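Local coordinates for protein urea carboxylase (Thermus thermophilus, PDB 3OEP) that is of unknown function but is homologous to KipI and KipA, with counterparts of both joined in one chain and cyclophilin-like domains in each part, at residues A[35-40]-A[47-52]; A[237-242]-A[343-348]; A[438-443]-A[458-463]; A[41-46]-A[113-118]; A[393-398]-A[472-477]. All coordinates share one frame; numbering follows the deposited sequence.

In the fold
Contacts 1 and 3 are the best connected, each touching three of the others. The hairpin of contact 1, strands 36-42 and 45-50, also supplies 41-46, the turn of contact 4, whose centre lies about 16 Å away. On another side the backbone of L37 meets L241 of contact 2, with a probable hydrogen bond L37 O to L241 N of 2.9 Å. Contact 3 packs P439 on V40 and Y47 of contact 1, and L463 on A42 and A116 of contact 4, so the two carboxyltransferase-type family regions meet here. Contact 5 joins two segments that flank contact 3 along the chain. It touches contact 3 through G443 O and V472 N, 2.8 Å apart. With the function unknown, none of the five is tied to an active site.

Contact 1: residues A[35-40]-A[47-52]; sequences GLLDAV and YLEYDP
This is the pairing of two antiparallel strands in a beta hairpin, interrupted by a classic beta bulge and buried in the N-terminal part of the chain. V40 and Y47 form a regular hydrogen-bonded pair, V40 N giving its hydrogen to Y47 O at 2.9 Å. The bulge closes at the hydrogen-bonded pair of D38 and E49, with E49 N 3.0 Å from D38 O. Here L37 and D38 both face E49, whose carbonyl oxygen takes L37 N at 2.8 Å and, less closely, D38 N at 3.2 Å. The extra residue turns L37 toward the partner strand: L37 CB lies 3.6 Å from E49 OE1, and L37 CD1 rests 3.8 Å from Y50 C. An alanine here would probably loosen this packing, since the branched end lying against Y50 and D51 would be gone. D38 and E49 are acidic neighbours; R249, in a salt bridge with E49 OE1, is likely to ease their repulsion, and D38 OD1 accepts from G243 N. Small A39 suits its place against L48 CD2, on the same face of the sheet. Strand 3-8 flanks strand 45-50, helix 57-66 covers L48 and Y50, and P439 of strand 437-439 lies against V40 and Y47.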
# COMPACT_ATOMS: atom_id res chain seq x y z
N GLY A 35 -9.25 4.83 -17.32
CA GLY A 35 -9.10 5.93 -16.36
C GLY A 35 -9.52 5.59 -14.94
O GLY A 35 -9.16 6.32 -14.01
N LEU A 36 -10.28 4.52 -14.76
CA LEU A 36 -10.61 4.04 -13.41
C LEU A 36 -9.38 3.37 -12.81
O LEU A 36 -8.84 2.44 -13.40
CB LEU A 36 -11.77 3.06 -13.43
CG LEU A 36 -12.22 2.60 -12.03
CD1 LEU A 36 -12.85 3.77 -11.28
CD2 LEU A 36 -13.18 1.43 -12.11
N LEU A 37 -8.96 3.85 -11.64
CA LEU A 37 -7.77 3.37 -10.96
C LEU A 37 -8.09 2.39 -9.84
O LEU A 37 -7.32 1.47 -9.58
CB LEU A 37 -6.96 4.55 -10.41
CG LEU A 37 -6.57 5.61 -11.44
CD1 LEU A 37 -5.73 6.70 -10.79
CD2 LEU A 37 -5.83 5.00 -12.62
N ASP A 38 -9.23 2.58 -9.17
CA ASP A 38 -9.66 1.65 -8.13
C ASP A 38 -11.14 1.84 -7.82
O ASP A 38 -11.69 2.91 -8.03
CB ASP A 38 -8.84 1.86 -6.84
CG ASP A 38 -8.31 0.56 -6.26
OD1 ASP A 38 -8.70 -0.53 -6.72
OD2 ASP A 38 -7.50 0.63 -5.31
N ALA A 39 -11.75 0.76 -7.33
CA ALA A 39 -13.13 0.77 -6.85
C ALA A 39 -13.13 -0.10 -5.61
O ALA A 39 -13.00 -1.33 -5.69
CB ALA A 39 -14.06 0.20 -7.90
N VAL A 40 -13.25 0.53 -4.44
CA VAL A 40 -13.07 -0.17 -3.18
C VAL A 40 -14.31 -0.05 -2.30
O VAL A 40 -14.64 1.04 -1.82
CB VAL A 40 -11.86 0.38 -2.40
CG1 VAL A 40 -11.57 -0.51 -1.18
CG2 VAL A 40 -10.61 0.48 -3.30
N TYR A 47 -15.41 3.73 -2.50
CA TYR A 47 -14.42 4.72 -2.89
C TYR A 47 -14.02 4.48 -4.34
O TYR A 47 -13.64 3.36 -4.70
CB TYR A 47 -13.20 4.63 -1.98
CG TYR A 47 -12.11 5.62 -2.32
CD1 TYR A 47 -12.33 6.99 -2.24
CD2 TYR A 47 -10.84 5.18 -2.73
CE1 TYR A 47 -11.34 7.90 -2.55
CE2 TYR A 47 -9.83 6.11 -3.04
CZ TYR A 47 -10.10 7.46 -2.95
OH TYR A 47 -9.13 8.40 -3.25
N LEU A 48 -14.10 5.52 -5.15
CA LEU A 48 -13.70 5.43 -6.56
C LEU A 48 -12.53 6.35 -6.79
O LEU A 48 -12.57 7.53 -6.43
CB LEU A 48 -14.88 5.82 -7.46
CG LEU A 48 -16.13 4.95 -7.33
CD1 LEU A 48 -17.23 5.46 -8.25
CD2 LEU A 48 -15.81 3.48 -7.62
N GLU A 49 -11.46 5.80 -7.37
CA GLU A 49 -10.26 6.56 -7.69
C GLU A 49 -10.09 6.55 -9.20
O GLU A 49 -10.25 5.51 -9.85
CB GLU A 49 -9.07 5.92 -7.00
CG GLU A 49 -7.87 6.83 -6.83
CD GLU A 49 -6.67 6.07 -6.30
OE1 GLU A 49 -6.26 5.10 -6.96
OE2 GLU A 49 -6.14 6.43 -5.23
N TYR A 50 -9.77 7.71 -9.77
CA TYR A 50 -9.74 7.84 -11.22
C TYR A 50 -8.72 8.88 -11.67
O TYR A 50 -8.34 9.76 -10.90
CB TYR A 50 -11.13 8.18 -11.75
CG TYR A 50 -11.65 9.51 -11.24
CD1 TYR A 50 -12.19 9.63 -9.97
CD2 TYR A 50 -11.57 10.65 -12.03
CE1 TYR A 50 -12.65 10.85 -9.50
CE2 TYR A 50 -12.03 11.88 -11.57
CZ TYR A 50 -12.57 11.97 -10.31
OH TYR A 50 -13.03 13.19 -9.85
N ASP A 51 -8.27 8.74 -12.91
CA ASP A 51 -7.37 9.70 -13.54
C ASP A 51 -8.22 10.70 -14.30
O ASP A 51 -8.79 10.36 -15.33
CB ASP A 51 -6.40 8.99 -14.49
CG ASP A 51 -5.44 9.95 -15.19
OD1 ASP A 51 -5.63 11.19 -15.11
OD2 ASP A 51 -4.49 9.46 -15.83
N PRO A 52 -8.31 11.95 -13.80
CA PRO A 52 -9.21 12.93 -14.40
C PRO A 52 -8.86 13.31 -15.83
O PRO A 52 -9.72 13.84 -16.54
CB PRO A 52 -9.09 14.14 -13.46
CG PRO A 52 -7.82 13.98 -12.77
CD PRO A 52 -7.57 12.51 -12.65

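Contact 2: residues A[237-242]-A[343-348]; sequences GGRFLG and RPFLGS
A type I' beta turn, F345 to S348, receives the side chain of R239 from a neighbouring loop. The chain of R239 leaves with CG anti to the backbone N (chi1 -176°), runs extended to CD and bends at chi3 (-70°), which brings the guanidinium side-on to the turn. NE and NH2 both point at one atom: NE lies 2.8 Å from F345 O and NH2 3.2 Å from the same F345 O, with this oxygen in the guanidinium plane. NH2 also makes a weak bond to S348 O and a further one to S350 O, so an arginine, rich in N-H groups, suits a place lined by carbonyls. The R239 guanidinium has S348 CB 3.5 Å above one face, toward its rim, and F345 CD2 over the opposite face. F345 N gives to S348 O at 2.8 Å across the ends of the turn, while the turn's own bond, S348 N to F345 O, is weak. Its two central residues, L346 and G347, take positive phi, readily accepted by glycine. It belongs to the loop between strands 331-336 and 366-368, whereas R239 follows strand 233-235. S348 OG is engaged by D236 and S350. Beside the arginine, one water links F240 O (2.9 Å) to L346 O, and a second accepts from F240 N while reaching L346 O weakly.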
# COMPACT_ATOMS: atom_id res chain seq x y z
N GLY A 237 4.62 1.42 -12.96
CA GLY A 237 3.68 2.51 -12.70
C GLY A 237 2.81 2.34 -11.47
O GLY A 237 2.29 3.33 -10.93
N GLY A 238 2.64 1.10 -11.02
CA GLY A 238 1.82 0.79 -9.85
C GLY A 238 0.86 -0.35 -10.14
O GLY A 238 0.73 -0.80 -11.29
N ARG A 239 0.22 -0.84 -9.08
CA ARG A 239 -0.78 -1.89 -9.19
C ARG A 239 -2.14 -1.24 -9.03
O ARG A 239 -2.40 -0.59 -8.02
CB ARG A 239 -0.57 -2.97 -8.13
CG ARG A 239 -1.54 -4.13 -8.26
CD ARG A 239 -1.11 -5.35 -7.43
NE ARG A 239 0.09 -5.99 -7.98
CZ ARG A 239 1.34 -5.85 -7.53
NH1 ARG A 239 1.64 -5.11 -6.47
NH2 ARG A 239 2.32 -6.49 -8.16
N PHE A 240 -2.99 -1.42 -10.03
CA PHE A 240 -4.30 -0.79 -10.06
C PHE A 240 -5.42 -1.81 -9.92
O PHE A 240 -5.23 -3.00 -10.17
CB PHE A 240 -4.45 -0.00 -11.36
CG PHE A 240 -3.45 1.10 -11.49
CD1 PHE A 240 -2.23 0.88 -12.12
CD2 PHE A 240 -3.70 2.34 -10.94
CE1 PHE A 240 -1.30 1.90 -12.22
CE2 PHE A 240 -2.78 3.36 -11.04
CZ PHE A 240 -1.57 3.14 -11.68
N LEU A 241 -6.58 -1.32 -9.49
CA LEU A 241 -7.80 -2.13 -9.37
C LEU A 241 -7.64 -3.30 -8.39
O LEU A 241 -8.29 -4.33 -8.53
CB LEU A 241 -8.27 -2.62 -10.75
CG LEU A 241 -8.56 -1.50 -11.76
CD1 LEU A 241 -8.73 -2.08 -13.16
CD2 LEU A 241 -9.77 -0.69 -11.37
N GLY A 242 -6.77 -3.12 -7.39
CA GLY A 242 -6.51 -4.15 -6.38
C GLY A 242 -6.86 -3.77 -4.96
O GLY A 242 -6.69 -4.57 -4.04
N ARG A 343 8.31 -10.30 -13.71
CA ARG A 343 7.03 -10.99 -13.87
C ARG A 343 5.95 -10.18 -13.17
O ARG A 343 6.15 -9.71 -12.05
CB ARG A 343 7.08 -12.38 -13.26
CG ARG A 343 7.87 -13.40 -14.05
CD ARG A 343 7.59 -14.80 -13.53
NE ARG A 343 8.12 -14.99 -12.17
CZ ARG A 343 9.31 -15.51 -11.87
NH1 ARG A 343 10.14 -15.93 -12.82
NH2 ARG A 343 9.66 -15.63 -10.59
N PRO A 344 4.79 -10.01 -13.82
CA PRO A 344 3.72 -9.28 -13.14
C PRO A 344 2.92 -10.15 -12.18
O PRO A 344 2.86 -11.37 -12.33
CB PRO A 344 2.82 -8.84 -14.30
CG PRO A 344 2.97 -9.96 -15.29
CD PRO A 344 4.43 -10.35 -15.20
N PHE A 345 2.30 -9.50 -11.20
CA PHE A 345 1.29 -10.12 -10.34
C PHE A 345 0.09 -9.18 -10.34
O PHE A 345 0.20 -8.02 -9.95
CB PHE A 345 1.82 -10.32 -8.93
CG PHE A 345 0.79 -10.85 -7.96
CD1 PHE A 345 0.50 -12.20 -7.91
CD2 PHE A 345 0.11 -9.98 -7.11
CE1 PHE A 345 -0.45 -12.69 -7.02
CE2 PHE A 345 -0.83 -10.46 -6.22
CZ PHE A 345 -1.12 -11.82 -6.17
N LEU A 346 -1.05 -9.70 -10.79
CA LEU A 346 -2.29 -8.93 -10.94
C LEU A 346 -2.06 -7.59 -11.64
O LEU A 346 -2.47 -6.54 -11.14
CB LEU A 346 -3.00 -8.78 -9.59
CG LEU A 346 -3.43 -10.10 -8.93
CD1 LEU A 346 -4.06 -9.85 -7.57
CD2 LEU A 346 -4.39 -10.89 -9.82
N GLY A 347 -1.40 -7.64 -12.79
CA GLY A 347 -1.25 -6.49 -13.68
C GLY A 347 -0.03 -5.62 -13.47
O GLY A 347 0.21 -4.70 -14.26
N SER A 348 0.76 -5.90 -12.43
CA SER A 348 1.88 -5.03 -12.09
C SER A 348 3.10 -5.79 -11.61
O SER A 348 2.98 -6.83 -10.94
CB SER A 348 1.44 -4.03 -11.03
OG SER A 348 2.52 -3.26 -10.53
O HOH W 1 -2.23 -3.22 -12.09
O HOH W 2 -4.54 -5.62 -9.25

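Contact 3: residues A[438-443]-A[458-463]; sequences EPTPLG and ADKGSL
Backbone pairing comes first: P439 and L463 form a non-hydrogen-bonded antiparallel pair where strands 437-439 and 463-465 meet, and just beyond it T440 N gives its hydrogen to S462 O at 2.9 Å. Proline suits the pair, since its nitrogen has no hydrogen to offer. P439 also packs on V40, A42 and Y47 of the N-terminal hairpin, so the contact lies where the two family regions meet.

The polar bonds gather round T440, which meets K460 tip to tip. T440 OG1 sits between the backbone N and the carbonyl carbon (chi1 54°) and donates to G461 O at 2.6 Å, in the plane of that carbonyl. K460 runs extended from CB to CE and then bends at its last torsion (chi4 47°), so that NZ reaches T440 OG1 at 2.9 Å. The same NZ bonds to T440 O at 3.1 Å, well above the plane of that carbonyl. A water joins T440 O to S462 O. A leucine in place of K460 would lose both ammonium bonds and would probably leave the T440 corner less firmly tied to the 458-463 loop.

The apolar pair is P439 CD with L463 CD2, 4.2 Å apart, the side chains lying side by side. Methyls also pack on backbone, L463 CD2 on P439 N and L442 CD1 on A458 N. The shaft of K460 joins in, its CE 3.6 Å from L442 N.

Threonine is apt because its hydroxyl both gives and takes. The nearby ammonium would probably polarise that hydroxyl and strengthen its short bond to G461 O.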
# COMPACT_ATOMS: atom_id res chain seq x y z
N GLU A 438 -12.68 2.64 6.37
CA GLU A 438 -13.07 2.93 5.01
C GLU A 438 -11.83 3.02 4.14
O GLU A 438 -10.71 3.11 4.65
CB GLU A 438 -13.91 4.21 4.96
CG GLU A 438 -13.15 5.49 5.16
CD GLU A 438 -14.02 6.73 5.00
OE1 GLU A 438 -13.47 7.81 4.74
OE2 GLU A 438 -15.26 6.60 5.14
N PRO A 439 -12.02 2.96 2.81
CA PRO A 439 -10.88 2.99 1.91
C PRO A 439 -10.05 4.25 2.08
O PRO A 439 -10.60 5.35 2.22
CB PRO A 439 -11.53 2.94 0.53
CG PRO A 439 -12.86 2.29 0.77
CD PRO A 439 -13.29 2.79 2.08
N THR A 440 -8.73 4.07 2.06
CA THR A 440 -7.81 5.18 2.27
C THR A 440 -7.58 5.95 0.97
O THR A 440 -7.41 5.34 -0.09
CB THR A 440 -6.46 4.67 2.79
OG1 THR A 440 -5.96 3.67 1.91
CG2 THR A 440 -6.63 4.08 4.19
N PRO A 441 -7.59 7.29 1.04
CA PRO A 441 -7.28 8.12 -0.12
C PRO A 441 -5.79 8.44 -0.20
O PRO A 441 -5.19 8.70 0.83
CB PRO A 441 -8.08 9.39 0.17
CG PRO A 441 -8.09 9.51 1.66
CD PRO A 441 -7.97 8.10 2.21
N LEU A 442 -5.21 8.42 -1.40
CA LEU A 442 -3.80 8.79 -1.56
C LEU A 442 -3.63 10.25 -1.18
O LEU A 442 -4.37 11.11 -1.64
CB LEU A 442 -3.33 8.56 -3.01
CG LEU A 442 -1.84 8.71 -3.31
CD1 LEU A 442 -1.01 7.69 -2.53
CD2 LEU A 442 -1.59 8.57 -4.81
N GLY A 443 -2.66 10.54 -0.30
CA GLY A 443 -2.45 11.89 0.19
C GLY A 443 -3.31 12.23 1.39
O GLY A 443 -3.26 13.34 1.90
N ALA A 458 1.95 5.89 -1.30
CA ALA A 458 1.66 4.77 -2.20
C ALA A 458 1.56 3.38 -1.56
O ALA A 458 0.82 2.54 -2.06
CB ALA A 458 2.68 4.73 -3.34
N ASP A 459 2.29 3.13 -0.47
CA ASP A 459 2.26 1.81 0.17
C ASP A 459 1.32 1.77 1.38
O ASP A 459 1.36 0.83 2.17
CB ASP A 459 3.67 1.34 0.58
CG ASP A 459 4.46 0.73 -0.58
OD1 ASP A 459 5.57 0.20 -0.34
OD2 ASP A 459 3.99 0.78 -1.74
N LYS A 460 0.48 2.80 1.52
CA LYS A 460 -0.54 2.82 2.55
C LYS A 460 -1.42 1.57 2.48
O LYS A 460 -1.64 1.01 1.40
CB LYS A 460 -1.44 4.05 2.38
CG LYS A 460 -2.32 3.99 1.14
CD LYS A 460 -3.01 5.32 0.86
CE LYS A 460 -3.78 5.27 -0.44
NZ LYS A 460 -4.64 4.06 -0.61
N GLY A 461 -1.91 1.14 3.64
CA GLY A 461 -2.93 0.10 3.70
C GLY A 461 -4.18 0.59 2.99
O GLY A 461 -4.44 1.79 2.95
N SER A 462 -4.96 -0.34 2.45
CA SER A 462 -6.14 0.00 1.64
C SER A 462 -7.30 0.53 2.46
O SER A 462 -8.15 1.25 1.93
CB SER A 462 -6.61 -1.22 0.84
OG SER A 462 -7.15 -2.21 1.69
N LEU A 463 -7.33 0.17 3.75
CA LEU A 463 -8.40 0.54 4.68
C LEU A 463 -7.86 1.15 5.97
O LEU A 463 -6.79 0.76 6.45
CB LEU A 463 -9.21 -0.70 5.08
CG LEU A 463 -9.99 -1.41 3.98
CD1 LEU A 463 -10.58 -2.71 4.51
CD2 LEU A 463 -11.08 -0.50 3.42
O HOH W 3 -8.01 2.50 -0.86

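Contact 4: residues A[41-46]-A[113-118]; sequences PAYGVL and RVYALG
Two tyrosines, Y43 on the tip of a hairpin and Y115 on strand 112-117, cross at about a right angle, Y43 CD1 coming 3.6 Å from Y115 CB, the root of the other side chain. The far side of the Y43 ring reaches A116, with Y43 CE2 4.2 Å from A116 CB. Both tyrosines place CG anti to the carbonyl carbon, and the two rings lead apart beyond this touch. On one face of the Y115 ring lies R113 CD, 3.7 Å above the plane. The methyl groups of A42 and A116 meet beside the tyrosines, CB to CB at 3.9 Å; alanine suits both places, its single methyl fitting where the two backbones come close.

The tip of the 36-42/45-50 hairpin, in a three-stranded sheet, here meets a strand of the seven-stranded sheet of the cyclophilin-like family region. Y43 follows A42 in a type II' turn, at a position with positive phi (54°) that glycine would occupy more easily, and its N gives its hydrogen to Y115 O at 2.9 Å, nearly straight at 168°. Y115 and A116 form a classic beta bulge opposite F125, whose side chain also touches that of Y43. A water bridges P41 O to L117 N, while helix 15-30 contributes N18, bonded to Y43 O and touching Y115.

Chemically, then, the direct contact is an apolar patch of the Y43 ring, the root of the Y115 side chain and the methyls of A42 and A116, with a single backbone hydrogen bond across it. That bond satisfies the N-H of the buried Y43 and holds the tip of the hairpin to strand 112-117.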
# COMPACT_ATOMS: atom_id res chain seq x y z
N PRO A 41 -15.00 -1.18 -2.07
CA PRO A 41 -16.13 -1.16 -1.16
C PRO A 41 -15.74 -1.58 0.25
O PRO A 41 -14.89 -2.45 0.43
CB PRO A 41 -17.07 -2.18 -1.79
CG PRO A 41 -16.13 -3.23 -2.33
CD PRO A 41 -14.86 -2.49 -2.73
N ALA A 42 -16.34 -0.94 1.25
CA ALA A 42 -16.14 -1.32 2.65
C ALA A 42 -17.37 -0.89 3.41
O ALA A 42 -17.70 0.30 3.44
CB ALA A 42 -14.91 -0.64 3.22
N TYR A 43 -18.09 -1.85 3.99
CA TYR A 43 -19.36 -1.58 4.65
C TYR A 43 -20.27 -0.84 3.66
O TYR A 43 -20.40 -1.29 2.52
CB TYR A 43 -19.14 -0.81 5.95
CG TYR A 43 -18.08 -1.45 6.82
CD1 TYR A 43 -18.38 -2.54 7.62
CD2 TYR A 43 -16.77 -0.97 6.81
CE1 TYR A 43 -17.40 -3.14 8.40
CE2 TYR A 43 -15.80 -1.56 7.59
CZ TYR A 43 -16.12 -2.64 8.38
OH TYR A 43 -15.14 -3.20 9.15
N GLY A 44 -20.87 0.28 4.05
CA GLY A 44 -21.77 1.01 3.16
C GLY A 44 -21.10 2.04 2.26
O GLY A 44 -21.78 2.86 1.67
N VAL A 45 -19.77 1.99 2.15
CA VAL A 45 -19.02 3.01 1.43
C VAL A 45 -18.36 2.43 0.18
O VAL A 45 -17.83 1.31 0.22
CB VAL A 45 -17.93 3.61 2.32
CG1 VAL A 45 -17.15 4.69 1.58
CG2 VAL A 45 -18.54 4.17 3.60
N LEU A 46 -18.38 3.19 -0.90
CA LEU A 46 -17.64 2.85 -2.11
C LEU A 46 -16.71 4.01 -2.44
O LEU A 46 -17.17 5.14 -2.60
CB LEU A 46 -18.60 2.59 -3.28
CG LEU A 46 -17.97 2.28 -4.64
CD1 LEU A 46 -17.07 1.05 -4.57
CD2 LEU A 46 -19.07 2.10 -5.68
N ARG A 113 -20.82 -12.30 7.23
CA ARG A 113 -20.63 -11.72 5.92
C ARG A 113 -19.32 -10.94 5.92
O ARG A 113 -19.01 -10.25 6.90
CB ARG A 113 -21.79 -10.78 5.61
CG ARG A 113 -21.71 -10.06 4.30
CD ARG A 113 -22.87 -9.08 4.15
NE ARG A 113 -22.73 -8.30 2.93
CZ ARG A 113 -23.20 -8.65 1.74
NH1 ARG A 113 -23.90 -9.77 1.57
NH2 ARG A 113 -22.99 -7.85 0.70
N VAL A 114 -18.56 -11.04 4.83
CA VAL A 114 -17.38 -10.22 4.63
C VAL A 114 -17.81 -8.82 4.19
O VAL A 114 -18.22 -8.63 3.05
CB VAL A 114 -16.43 -10.81 3.56
CG1 VAL A 114 -15.21 -9.91 3.36
CG2 VAL A 114 -16.00 -12.23 3.94
N TYR A 115 -17.73 -7.86 5.11
CA TYR A 115 -18.12 -6.47 4.83
C TYR A 115 -16.99 -5.64 4.22
O TYR A 115 -17.24 -4.63 3.57
CB TYR A 115 -18.60 -5.79 6.11
CG TYR A 115 -20.04 -6.12 6.43
CD1 TYR A 115 -20.36 -7.27 7.14
CD2 TYR A 115 -21.06 -5.29 6.00
CE1 TYR A 115 -21.68 -7.57 7.43
CE2 TYR A 115 -22.39 -5.59 6.29
CZ TYR A 115 -22.69 -6.73 7.00
OH TYR A 115 -24.00 -7.04 7.29
N ALA A 116 -15.75 -6.05 4.46
CA ALA A 116 -14.58 -5.37 3.93
C ALA A 116 -13.45 -6.37 3.88
O ALA A 116 -13.45 -7.35 4.61
CB ALA A 116 -14.20 -4.18 4.79
N LEU A 117 -12.49 -6.11 3.00
CA LEU A 117 -11.39 -7.01 2.80
C LEU A 117 -10.18 -6.16 2.53
O LEU A 117 -10.23 -5.26 1.70
CB LEU A 117 -11.65 -7.92 1.60
CG LEU A 117 -10.73 -9.11 1.37
CD1 LEU A 117 -10.98 -10.19 2.41
CD2 LEU A 117 -10.95 -9.68 -0.02
N GLY A 118 -9.11 -6.42 3.26
CA GLY A 118 -7.81 -5.89 2.87
C GLY A 118 -7.13 -4.91 3.79
O GLY A 118 -6.28 -4.15 3.34
O HOH W 4 -12.81 -3.41 1.57

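Contact 5: residues A[393-398]-A[472-477]; sequences RLLPGP and VDPRDL
R393, midway along strand 390-396, reaches across to the turn that follows strand 467-472, and each part of its side chain finds a partner there. CB lies 3.8 Å from D473 CB and close to an oxygen of D476. With CG anti to the carbonyl carbon (chi1 -70°), CG and CD pass along D476 OD2 before the chain bends at chi3. NE then gives its hydrogen to D476 OD2 at 2.9 Å on the syn lone pair, while R393 N takes the anti lone pair of the same D476 OD2, also at 2.9 Å. NH2 completes a side-on salt bridge to D476 OD1 at 2.9 Å, coming from above the carboxylate plane, and brushes R475 CB.

The two segments continue the pairing of strands 390-396 and 467-472, neighbours in a seven-stranded sheet of the cyclophilin-like family region: L394 and V472 form a non-hydrogen-bonded antiparallel pair, and D473 N bonds to R393 O at 2.9 Å, almost straight (178°). Just beyond, D473 OD2 accepts from R475 N, an Asx turn, for which aspartate with its short carboxylate is well suited.

At the tip, R393 NH1 sits 3.5 Å above the centre of the R475 guanidinium, whose plane is tilted only 24° from that of R393. Like charges would repel, but R475 is itself gripped side-on by D473, NH2 lying 2.8 Å from D473 OD1, so each cation has its own carboxylate and the stack is probably tolerated for that reason. Next to the ion pairs, L395 CD1 packs against P474 CD, and helix 402-408 covers L394.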
# COMPACT_ATOMS: atom_id res chain seq x y z
N ARG A 393 -0.19 22.02 -0.40
CA ARG A 393 -1.59 22.43 -0.53
C ARG A 393 -2.52 21.36 0.02
O ARG A 393 -2.31 20.17 -0.23
CB ARG A 393 -1.91 22.73 -1.99
CG ARG A 393 -1.24 23.99 -2.49
CD ARG A 393 -1.33 24.10 -3.98
NE ARG A 393 -0.36 23.22 -4.63
CZ ARG A 393 -0.13 23.19 -5.95
NH1 ARG A 393 -0.80 24.00 -6.77
NH2 ARG A 393 0.78 22.36 -6.44
N LEU A 394 -3.53 21.79 0.77
CA LEU A 394 -4.49 20.87 1.39
C LEU A 394 -5.86 21.04 0.78
O LEU A 394 -6.30 22.16 0.49
CB LEU A 394 -4.61 21.12 2.89
CG LEU A 394 -3.54 20.58 3.84
CD1 LEU A 394 -3.99 20.92 5.26
CD2 LEU A 394 -3.33 19.09 3.67
N LEU A 395 -6.53 19.91 0.58
CA LEU A 395 -7.93 19.85 0.17
C LEU A 395 -8.73 19.26 1.34
O LEU A 395 -8.17 18.52 2.15
CB LEU A 395 -8.08 18.93 -1.04
CG LEU A 395 -7.13 19.18 -2.22
CD1 LEU A 395 -7.16 18.02 -3.21
CD2 LEU A 395 -7.49 20.48 -2.89
N PRO A 396 -10.02 19.57 1.42
CA PRO A 396 -10.86 18.88 2.41
C PRO A 396 -10.88 17.37 2.21
O PRO A 396 -10.95 16.88 1.08
CB PRO A 396 -12.25 19.46 2.15
CG PRO A 396 -11.98 20.81 1.59
CD PRO A 396 -10.75 20.67 0.76
N GLY A 397 -10.84 16.65 3.33
CA GLY A 397 -10.90 15.20 3.34
C GLY A 397 -12.29 14.69 3.70
O GLY A 397 -13.18 15.48 4.03
N PRO A 398 -12.48 13.36 3.66
CA PRO A 398 -13.80 12.78 3.90
C PRO A 398 -14.32 12.98 5.34
O PRO A 398 -15.54 12.95 5.56
CB PRO A 398 -13.60 11.30 3.58
CG PRO A 398 -12.15 11.07 3.75
CD PRO A 398 -11.48 12.34 3.33
N VAL A 472 -3.57 15.96 1.04
CA VAL A 472 -2.56 16.72 0.30
C VAL A 472 -2.90 16.68 -1.19
O VAL A 472 -3.20 15.62 -1.75
CB VAL A 472 -1.14 16.16 0.53
CG1 VAL A 472 -0.13 16.88 -0.37
CG2 VAL A 472 -0.75 16.31 2.00
N ASP A 473 -2.86 17.85 -1.81
CA ASP A 473 -3.10 18.00 -3.25
C ASP A 473 -2.19 17.04 -4.02
O ASP A 473 -0.99 17.01 -3.77
CB ASP A 473 -2.81 19.45 -3.65
CG ASP A 473 -3.30 19.78 -5.05
OD1 ASP A 473 -4.17 20.69 -5.17
OD2 ASP A 473 -2.84 19.16 -6.02
N PRO A 474 -2.75 16.25 -4.95
CA PRO A 474 -1.92 15.29 -5.69
C PRO A 474 -0.71 15.91 -6.39
O PRO A 474 0.31 15.24 -6.56
CB PRO A 474 -2.90 14.69 -6.72
CG PRO A 474 -4.06 15.60 -6.75
CD PRO A 474 -4.16 16.21 -5.39
N ARG A 475 -0.81 17.19 -6.76
CA ARG A 475 0.32 17.91 -7.38
C ARG A 475 1.54 18.07 -6.47
O ARG A 475 2.64 18.34 -6.96
CB ARG A 475 -0.13 19.28 -7.88
CG ARG A 475 -1.10 19.22 -9.04
CD ARG A 475 -1.69 20.59 -9.36
NE ARG A 475 -2.63 21.03 -8.33
CZ ARG A 475 -3.33 22.16 -8.39
NH1 ARG A 475 -3.22 22.98 -9.42
NH2 ARG A 475 -4.16 22.46 -7.40
N ASP A 476 1.36 17.91 -5.16
CA ASP A 476 2.44 18.08 -4.19
C ASP A 476 2.92 16.77 -3.57
O ASP A 476 3.82 16.77 -2.72
CB ASP A 476 2.00 19.04 -3.07
CG ASP A 476 1.70 20.44 -3.57
OD1 ASP A 476 2.35 20.87 -4.56
OD2 ASP A 476 0.83 21.12 -2.98
N LEU A 477 2.33 15.64 -3.96
CA LEU A 477 2.70 14.36 -3.37
C LEU A 477 4.14 13.95 -3.66
O LEU A 477 4.76 13.27 -2.84
CB LEU A 477 1.74 13.26 -3.84
CG LEU A 477 0.36 13.32 -3.20
CD1 LEU A 477 -0.57 12.31 -3.85
CD2 LEU A 477 0.46 13.11 -1.70